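PDB 3NF2: putative polyprenyl synthetase from Streptomyces coelicolor, which probably builds isoprenyl diphosphates by magnesium-dependent, head-to-tail condensation of an allylic diphosphate with isopentenyl diphosphate, as other FPP/GGPP synthases do. Local coordinates for residues Ala35-Gly40 against Trp110-Pro115; Thr145-Lys150 against Arg204-Leu209. One frame throughout, in Å; residues are numbered along the deposited sequence.

Overall arrangement
The two contacts follow in series along the chain: interaction 1 closes before interaction 2 opens, so they neither nest nor cross. From the N terminus, helix 31-38 ends at residues 35-40. The chain then runs through helices 57-67 and 77-98 and the small hairpin 102-107 before residues 110-115 return to close the first loop. Helix 115-134 leads on to helix 139-165, where interaction 2 begins; it closes after helix 173-198, near the start of helix 203-230. The centres lie about 31 Å apart, and the nearest atoms about 13 Å. Interaction 1 ties helix 31-38 to helix 109-113, while interaction 2 joins two long helices of the bundle.

Interaction 1: Ala35-Gly40 against Trp110-Pro115; sequences AAYHFG and WKVHGP. With SO4 (sulfate ion), chain E.
Tyr37 meets Val112 and His113 through its ring, its hydroxyl and CB, although the closest pair of CA atoms, those of Tyr37 and Val112, are 9.1 Å apart. The closest approach is Tyr37 OH to Val112 CG2, 3.2 Å, a tight approach of a methyl to the hydroxyl oxygen and not a hydrogen bond; CG2 also makes an apolar contact with Tyr37 CZ at 3.5 Å. The other valine methyl, CG1, sits over the centre of the His113 imidazole, 3.7 Å above its plane, and, farther off, over one face of the Tyr37 ring. The two rings form an offset edge-to-face pair: centroids are 5.6 Å apart, planes at 87°, with the His113 edge directed at the Tyr37 face. His113 NE2 reaches Tyr37 CB at 4.1 Å. Placing CG anti to the backbone N (chi1 174°) carries the tyrosine ring out from the helix to this position.

On its other nitrogen, His113 ND1 donates to the sulfate ion at the edge of the ring, to O4 at 2.9 Å (N-H...O angle 147°) and weakly to O2 at 3.1 Å; the ion probably came from the crystallisation liquor. This is the all-helical isoprenoid synthase fold, and helix 77-98 closes with the sequence DDLMD, the first aspartate-rich motif of the family. Leu96, inside that motif, touches Trp110 and Pro115, which places residues 110-115 directly beside it.

Further out, the Tyr37 hydroxyl is hydrogen-bonded to Asp107 O, and Arg106 meets Tyr37 twice, by a hydrogen bond to Tyr37 O and by a cation-pi contact with its ring. Gly40 ends helix 31-38 in a Schellman motif, and Gly114, at positive phi, separates helix 109-113 from helix 115-134, whose N-cap position it occupies.

Interaction 2: Thr145-Lys150 against Arg204-Leu209; sequences TRRLTK and RTADTL
Arg147 reaches across to Ala206 and Asp207 from a CB already directed at the opposite helix. CG lies anti to the carbonyl carbon, and a bend at chi2 (-83°) steers CD; the chain beyond is extended, so CB to NE bridge the gap between helices and contact starts at CZ, 3.6 Å from Ala206 CB. That methyl lies 3.3 Å above one face of the guanidinium, offset toward the rim, and is 3.5 Å from NH2. At the tip both terminal nitrogens converge on a single oxygen: NH1 is 3.0 Å from Asp207 OD1 (N-H...O angle 151°), and NH2 is 3.2 Å from the same OD1. This end-on salt bridge keeps OD1 close to the guanidinium plane, yet the carboxylate plane is turned 50° from it: NH1 arrives on the anti side but out of the carboxylate plane, NH2 nearly along the C-O axis.

Second partners help fix the group's rotation, since NH1 also pairs with Glu210 and NH2 with Glu203. The arginine would be expected to favour the ionised form of the three carboxylates gathered round it.

Helix 139-165 packs its Thr145 and Leu148 against helices 115-134 and 77-98, and Thr149 touches Ala127 of the second subunit. Across the bridge, helix 203-230, whose far end carries a DD pair probably belonging to the second aspartate-rich motif, rests Ala206 and Leu209 on helix 173-198.

Interaction 1: Ala35-Gly40 against Trp110-Pro115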
ATOM      1  N   ALA A  35     -14.279  -0.595   4.884  1.00 41.36           N
ATOM      2  CA  ALA A  35     -13.430  -1.042   5.985  1.00 43.35           C
ATOM      3  C   ALA A  35     -14.260  -1.615   7.125  1.00 44.71           C
ATOM      4  O   ALA A  35     -13.897  -2.644   7.676  1.00 50.57           O
ATOM      5  CB  ALA A  35     -12.553   0.089   6.503  1.00 39.65           C
ATOM      6  N   ALA A  36     -15.361  -0.943   7.474  1.00 45.26           N
ATOM      7  CA  ALA A  36     -16.275  -1.429   8.522  1.00 45.78           C
ATOM      8  C   ALA A  36     -16.798  -2.819   8.187  1.00 43.78           C
ATOM      9  O   ALA A  36     -16.927  -3.661   9.074  1.00 46.05           O
ATOM     10  CB  ALA A  36     -17.446  -0.454   8.749  1.00 37.24           C
ATOM     11  N   TYR A  37     -17.086  -3.053   6.906  1.00 45.09           N
ATOM     12  CA  TYR A  37     -17.474  -4.380   6.470  1.00 45.63           C
ATOM     13  C   TYR A  37     -16.327  -5.352   6.697  1.00 48.28           C
ATOM     14  O   TYR A  37     -16.538  -6.421   7.258  1.00 53.91           O
ATOM     15  CB  TYR A  37     -17.922  -4.429   5.006  1.00 46.38           C
ATOM     16  CG  TYR A  37     -18.176  -5.856   4.581  1.00 51.36           C
ATOM     17  CD1 TYR A  37     -19.352  -6.506   4.956  1.00 60.53           C
ATOM     18  CD2 TYR A  37     -17.215  -6.581   3.864  1.00 47.78           C
ATOM     19  CE1 TYR A  37     -19.584  -7.829   4.606  1.00 60.55           C
ATOM     20  CE2 TYR A  37     -17.435  -7.908   3.510  1.00 56.01           C
ATOM     21  CZ  TYR A  37     -18.625  -8.523   3.889  1.00 60.45           C
ATOM     22  OH  TYR A  37     -18.870  -9.827   3.548  1.00 59.34           O
ATOM     23  N   HIS A  38     -15.119  -4.975   6.276  1.00 47.14           N
ATOM     24  CA  HIS A  38     -13.947  -5.822   6.490  1.00 46.06           C
ATOM     25  C   HIS A  38     -13.784  -6.210   7.960  1.00 43.16           C
ATOM     26  O   HIS A  38     -13.470  -7.350   8.279  1.00 47.47           O
ATOM     27  CB  HIS A  38     -12.654  -5.145   6.028  1.00 42.64           C
ATOM     28  CG  HIS A  38     -11.427  -5.895   6.441  1.00 45.17           C
ATOM     29  ND1 HIS A  38     -11.120  -7.141   5.934  1.00 43.98           N
ATOM     30  CD2 HIS A  38     -10.472  -5.613   7.359  1.00 42.62           C
ATOM     31  CE1 HIS A  38     -10.009  -7.579   6.498  1.00 44.69           C
ATOM     32  NE2 HIS A  38      -9.594  -6.670   7.365  1.00 47.89           N
ATOM     33  N   PHE A  39     -13.994  -5.247   8.842  1.00 41.35           N
ATOM     34  CA  PHE A  39     -13.820  -5.472  10.256  1.00 46.75           C
ATOM     35  C   PHE A  39     -15.028  -6.128  10.921  1.00 49.28           C
ATOM     36  O   PHE A  39     -14.973  -6.427  12.103  1.00 55.19           O
ATOM     37  CB  PHE A  39     -13.465  -4.165  10.947  1.00 46.44           C
ATOM     38  CG  PHE A  39     -12.021  -3.778  10.808  1.00 45.55           C
ATOM     39  CD1 PHE A  39     -11.035  -4.419  11.568  1.00 39.59           C
ATOM     40  CD2 PHE A  39     -11.641  -2.774   9.914  1.00 40.76           C
ATOM     41  CE1 PHE A  39      -9.699  -4.061  11.443  1.00 42.44           C
ATOM     42  CE2 PHE A  39     -10.304  -2.408   9.776  1.00 35.16           C
ATOM     43  CZ  PHE A  39      -9.331  -3.042  10.543  1.00 32.59           C
ATOM     44  N   GLY A  40     -16.107  -6.355  10.169  1.00 51.29           N
ATOM     45  CA  GLY A  40     -17.285  -7.052  10.692  1.00 51.02           C
ATOM     46  C   GLY A  40     -18.279  -6.198  11.478  1.00 57.10           C
ATOM     47  O   GLY A  40     -19.234  -6.731  12.066  1.00 55.41           O
ATOM     48  N   TRP A 110     -13.536  -8.029  -1.461  1.00 43.19           N
ATOM     49  CA  TRP A 110     -13.518  -7.997  -2.924  1.00 50.54           C
ATOM     50  C   TRP A 110     -14.771  -8.638  -3.543  1.00 52.53           C
ATOM     51  O   TRP A 110     -15.280  -8.145  -4.541  1.00 53.79           O
ATOM     52  CB  TRP A 110     -12.204  -8.553  -3.505  1.00 44.01           C
ATOM     53  CG  TRP A 110     -12.037 -10.037  -3.394  1.00 49.05           C
ATOM     54  CD1 TRP A 110     -11.348 -10.711  -2.425  1.00 47.37           C
ATOM     55  CD2 TRP A 110     -12.546 -11.036  -4.296  1.00 45.93           C
ATOM     56  NE1 TRP A 110     -11.403 -12.063  -2.660  1.00 49.43           N
ATOM     57  CE2 TRP A 110     -12.134 -12.293  -3.798  1.00 49.02           C
ATOM     58  CE3 TRP A 110     -13.319 -10.990  -5.470  1.00 54.34           C
ATOM     59  CZ2 TRP A 110     -12.473 -13.499  -4.430  1.00 52.34           C
ATOM     60  CZ3 TRP A 110     -13.656 -12.191  -6.101  1.00 55.95           C
ATOM     61  CH2 TRP A 110     -13.234 -13.428  -5.575  1.00 50.61           C
ATOM     62  N   LYS A 111     -15.265  -9.715  -2.931  1.00 53.52           N
ATOM     63  CA  LYS A 111     -16.518 -10.360  -3.335  1.00 56.31           C
ATOM     64  C   LYS A 111     -17.753  -9.467  -3.170  1.00 57.07           C
ATOM     65  O   LYS A 111     -18.642  -9.448  -4.024  1.00 54.29           O
ATOM     66  CB  LYS A 111     -16.718 -11.669  -2.567  1.00 54.20           C
ATOM     67  CG  LYS A 111     -16.652 -12.915  -3.435  1.00 67.58           C
ATOM     68  CD  LYS A 111     -18.050 -13.390  -3.832  1.00 77.28           C
ATOM     69  CE  LYS A 111     -17.987 -14.434  -4.939  1.00 82.98           C
ATOM     70  NZ  LYS A 111     -19.233 -15.251  -5.013  1.00 79.84           N
ATOM     71  N   VAL A 112     -17.802  -8.725  -2.072  1.00 56.06           N
ATOM     72  CA  VAL A 112     -18.955  -7.894  -1.765  1.00 53.55           C
ATOM     73  C   VAL A 112     -18.883  -6.556  -2.489  1.00 56.59           C
ATOM     74  O   VAL A 112     -19.833  -6.151  -3.160  1.00 60.30           O
ATOM     75  CB  VAL A 112     -19.094  -7.690  -0.235  1.00 52.59           C
ATOM     76  CG1 VAL A 112     -20.344  -6.908   0.115  1.00 40.18           C
ATOM     77  CG2 VAL A 112     -19.144  -9.017   0.436  1.00 52.27           C
ATOM     78  N   HIS A 113     -17.745  -5.881  -2.372  1.00 56.60           N
ATOM     79  CA  HIS A 113     -17.636  -4.504  -2.832  1.00 51.41           C
ATOM     80  C   HIS A 113     -16.790  -4.294  -4.099  1.00 50.97           C
ATOM     81  O   HIS A 113     -16.650  -3.160  -4.583  1.00 51.15           O
ATOM     82  CB  HIS A 113     -17.186  -3.615  -1.678  1.00 48.67           C
ATOM     83  CG  HIS A 113     -18.199  -3.509  -0.574  1.00 53.70           C
ATOM     84  ND1 HIS A 113     -19.465  -2.998  -0.774  1.00 46.98           N
ATOM     85  CD2 HIS A 113     -18.132  -3.844   0.739  1.00 45.65           C
ATOM     86  CE1 HIS A 113     -20.134  -3.022   0.367  1.00 45.47           C
ATOM     87  NE2 HIS A 113     -19.347  -3.526   1.302  1.00 47.57           N
ATOM     88  N   GLY A 114     -16.265  -5.387  -4.650  1.00 48.32           N
ATOM     89  CA  GLY A 114     -15.443  -5.328  -5.861  1.00 43.39           C
ATOM     90  C   GLY A 114     -13.959  -5.326  -5.537  1.00 42.94           C
ATOM     91  O   GLY A 114     -13.566  -4.920  -4.436  1.00 41.49           O
ATOM     92  N   PRO A 115     -13.128  -5.806  -6.483  1.00 44.55           N
ATOM     93  CA  PRO A 115     -11.667  -5.752  -6.386  1.00 46.75           C
ATOM     94  C   PRO A 115     -11.099  -4.348  -6.159  1.00 51.43           C
ATOM     95  O   PRO A 115     -10.207  -4.197  -5.319  1.00 50.99           O
ATOM     96  CB  PRO A 115     -11.184  -6.303  -7.742  1.00 49.94           C
ATOM     97  CG  PRO A 115     -12.410  -6.648  -8.528  1.00 49.30           C
ATOM     98  CD  PRO A 115     -13.569  -6.678  -7.586  1.00 45.66           C
TER
HETATM   99  S   SO4 E   4     -21.001  -1.275  -3.401  1.00117.97           S
HETATM  100  O1  SO4 E   4     -21.245  -0.063  -4.185  1.00117.47           O
HETATM  101  O2  SO4 E   4     -21.629  -1.142  -2.088  1.00115.62           O
HETATM  102  O3  SO4 E   4     -21.571  -2.427  -4.096  1.00116.20           O
HETATM  103  O4  SO4 E   4     -19.561  -1.458  -3.240  1.00115.66           O

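Interaction 2: Thr145-Lys150 against Arg204-Leu209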
ATOM      1  N   THR A 145       8.065   3.752  13.244  1.00 48.39           N
ATOM      2  CA  THR A 145       7.621   3.636  11.847  1.00 47.66           C
ATOM      3  C   THR A 145       8.639   2.847  11.012  1.00 46.57           C
ATOM      4  O   THR A 145       8.257   2.100  10.113  1.00 48.44           O
ATOM      5  CB  THR A 145       7.338   5.022  11.191  1.00 48.16           C
ATOM      6  OG1 THR A 145       6.600   5.850  12.095  1.00 51.12           O
ATOM      7  CG2 THR A 145       6.525   4.876   9.891  1.00 43.46           C
ATOM      8  N   ARG A 146       9.923   3.013  11.334  1.00 45.79           N
ATOM      9  CA  ARG A 146      11.028   2.267  10.716  1.00 47.40           C
ATOM     10  C   ARG A 146      10.850   0.759  10.911  1.00 50.89           C
ATOM     11  O   ARG A 146      11.071  -0.026   9.986  1.00 54.19           O
ATOM     12  CB  ARG A 146      12.357   2.729  11.331  1.00 50.05           C
ATOM     13  CG  ARG A 146      13.602   1.938  10.950  1.00 50.60           C
ATOM     14  CD  ARG A 146      14.490   2.737  10.030  1.00 53.55           C
ATOM     15  NE  ARG A 146      15.557   1.927   9.444  1.00 68.06           N
ATOM     16  CZ  ARG A 146      16.830   1.946   9.836  1.00 73.71           C
ATOM     17  NH1 ARG A 146      17.215   2.734  10.834  1.00 74.93           N
ATOM     18  NH2 ARG A 146      17.721   1.172   9.225  1.00 68.86           N
ATOM     19  N   ARG A 147      10.431   0.377  12.116  1.00 47.98           N
ATOM     20  CA  ARG A 147      10.185  -1.013  12.477  1.00 51.05           C
ATOM     21  C   ARG A 147       8.953  -1.547  11.770  1.00 50.09           C
ATOM     22  O   ARG A 147       8.910  -2.716  11.397  1.00 51.67           O
ATOM     23  CB  ARG A 147       9.964  -1.149  13.988  1.00 53.34           C
ATOM     24  CG  ARG A 147      11.082  -0.611  14.864  1.00 59.44           C
ATOM     25  CD  ARG A 147      12.188  -1.609  15.031  1.00 69.08           C
ATOM     26  NE  ARG A 147      13.367  -1.000  15.636  1.00 71.15           N
ATOM     27  CZ  ARG A 147      14.402  -1.687  16.106  1.00 67.52           C
ATOM     28  NH1 ARG A 147      14.396  -3.014  16.052  1.00 58.53           N
ATOM     29  NH2 ARG A 147      15.438  -1.047  16.635  1.00 70.93           N
ATOM     30  N   LEU A 148       7.945  -0.688  11.615  1.00 49.80           N
ATOM     31  CA  LEU A 148       6.700  -1.058  10.948  1.00 48.04           C
ATOM     32  C   LEU A 148       6.968  -1.317   9.476  1.00 45.31           C
ATOM     33  O   LEU A 148       6.438  -2.267   8.906  1.00 45.33           O
ATOM     34  CB  LEU A 148       5.658   0.052  11.101  1.00 52.94           C
ATOM     35  CG  LEU A 148       4.207  -0.300  10.736  1.00 45.94           C
ATOM     36  CD1 LEU A 148       3.521  -1.078  11.855  1.00 47.05           C
ATOM     37  CD2 LEU A 148       3.429   0.945  10.394  1.00 39.20           C
ATOM     38  N   THR A 149       7.814  -0.472   8.888  1.00 39.58           N
ATOM     39  CA  THR A 149       8.185  -0.562   7.481  1.00 41.31           C
ATOM     40  C   THR A 149       8.929  -1.862   7.162  1.00 41.44           C
ATOM     41  O   THR A 149       8.653  -2.493   6.153  1.00 44.52           O
ATOM     42  CB  THR A 149       9.022   0.666   7.049  1.00 39.19           C
ATOM     43  OG1 THR A 149       8.300   1.856   7.387  1.00 42.87           O
ATOM     44  CG2 THR A 149       9.318   0.650   5.521  1.00 33.35           C
ATOM     45  N   LYS A 150       9.851  -2.255   8.035  1.00 40.86           N
ATOM     46  CA  LYS A 150      10.601  -3.493   7.882  1.00 39.69           C
ATOM     47  C   LYS A 150       9.639  -4.682   7.862  1.00 43.42           C
ATOM     48  O   LYS A 150       9.741  -5.553   6.991  1.00 40.89           O
ATOM     49  CB  LYS A 150      11.634  -3.635   9.007  1.00 45.96           C
ATOM     50  CG  LYS A 150      12.407  -4.963   8.992  1.00 58.60           C
ATOM     51  CD  LYS A 150      13.441  -5.052  10.105  1.00 66.38           C
ATOM     52  CE  LYS A 150      14.155  -6.401  10.074  1.00 69.29           C
ATOM     53  NZ  LYS A 150      15.503  -6.327  10.696  1.00 70.88           N
ATOM     54  N   ARG A 204      19.407  -1.571  20.547  1.00 77.97           N
ATOM     55  CA  ARG A 204      19.766  -2.938  20.950  1.00 75.29           C
ATOM     56  C   ARG A 204      18.678  -3.655  21.764  1.00 72.10           C
ATOM     57  O   ARG A 204      18.471  -4.862  21.591  1.00 70.95           O
ATOM     58  CB  ARG A 204      21.103  -2.958  21.702  1.00 78.19           C
ATOM     59  CG  ARG A 204      22.336  -2.812  20.799  1.00 89.49           C
ATOM     60  CD  ARG A 204      23.626  -3.284  21.482  1.00100.40           C
ATOM     61  NE  ARG A 204      23.648  -4.738  21.694  1.00104.58           N
ATOM     62  CZ  ARG A 204      23.442  -5.340  22.868  1.00107.02           C
ATOM     63  NH1 ARG A 204      23.478  -6.666  22.951  1.00105.32           N
ATOM     64  NH2 ARG A 204      23.199  -4.621  23.963  1.00108.01           N
ATOM     65  N   THR A 205      18.007  -2.932  22.631  1.00 66.61           N
ATOM     66  CA  THR A 205      16.923  -3.510  23.382  1.00 66.48           C
ATOM     67  C   THR A 205      15.811  -3.907  22.433  1.00 68.25           C
ATOM     68  O   THR A 205      15.179  -4.918  22.589  1.00 72.03           O
ATOM     69  CB  THR A 205      16.353  -2.503  24.367  1.00 66.39           C
ATOM     70  OG1 THR A 205      17.410  -1.870  25.081  1.00 65.66           O
ATOM     71  CG2 THR A 205      15.432  -3.159  25.320  1.00 65.76           C
ATOM     72  N   ALA A 206      15.541  -3.061  21.464  1.00 66.10           N
ATOM     73  CA  ALA A 206      14.469  -3.304  20.529  1.00 64.93           C
ATOM     74  C   ALA A 206      14.679  -4.512  19.619  1.00 66.90           C
ATOM     75  O   ALA A 206      13.789  -5.316  19.445  1.00 61.12           O
ATOM     76  CB  ALA A 206      14.221  -2.076  19.727  1.00 63.30           C
ATOM     77  N   ASP A 207      15.884  -4.663  19.094  1.00 65.53           N
ATOM     78  CA  ASP A 207      16.191  -5.750  18.203  1.00 68.44           C
ATOM     79  C   ASP A 207      15.980  -7.029  18.920  1.00 67.29           C
ATOM     80  O   ASP A 207      15.569  -7.996  18.332  1.00 71.28           O
ATOM     81  CB  ASP A 207      17.646  -5.740  17.826  1.00 70.38           C
ATOM     82  CG  ASP A 207      18.031  -4.537  17.111  1.00 72.45           C
ATOM     83  OD1 ASP A 207      17.194  -3.663  16.946  1.00 73.14           O
ATOM     84  OD2 ASP A 207      19.177  -4.454  16.691  1.00 85.59           O
ATOM     85  N   THR A 208      16.345  -7.062  20.176  1.00 58.58           N
ATOM     86  CA  THR A 208      16.233  -8.277  20.920  1.00 54.16           C
ATOM     87  C   THR A 208      14.802  -8.688  21.100  1.00 54.15           C
ATOM     88  O   THR A 208      14.457  -9.823  20.985  1.00 56.15           O
ATOM     89  CB  THR A 208      17.008  -8.189  22.221  1.00 57.51           C
ATOM     90  OG1 THR A 208      18.391  -8.048  21.907  1.00 52.05           O
ATOM     91  CG2 THR A 208      16.825  -9.408  23.030  1.00 49.74           C
ATOM     92  N   LEU A 209      13.959  -7.733  21.367  1.00 54.45           N
ATOM     93  CA  LEU A 209      12.519  -7.987  21.508  1.00 54.00           C
ATOM     94  C   LEU A 209      11.915  -8.434  20.186  1.00 51.50           C
ATOM     95  O   LEU A 209      10.958  -9.194  20.160  1.00 48.78           O
ATOM     96  CB  LEU A 209      11.788  -6.733  21.995  1.00 59.65           C
ATOM     97  CG  LEU A 209      12.014  -6.253  23.430  1.00 59.01           C
ATOM     98  CD1 LEU A 209      11.807  -4.759  23.479  1.00 64.26           C
ATOM     99  CD2 LEU A 209      11.076  -6.955  24.398  1.00 53.01           C
TER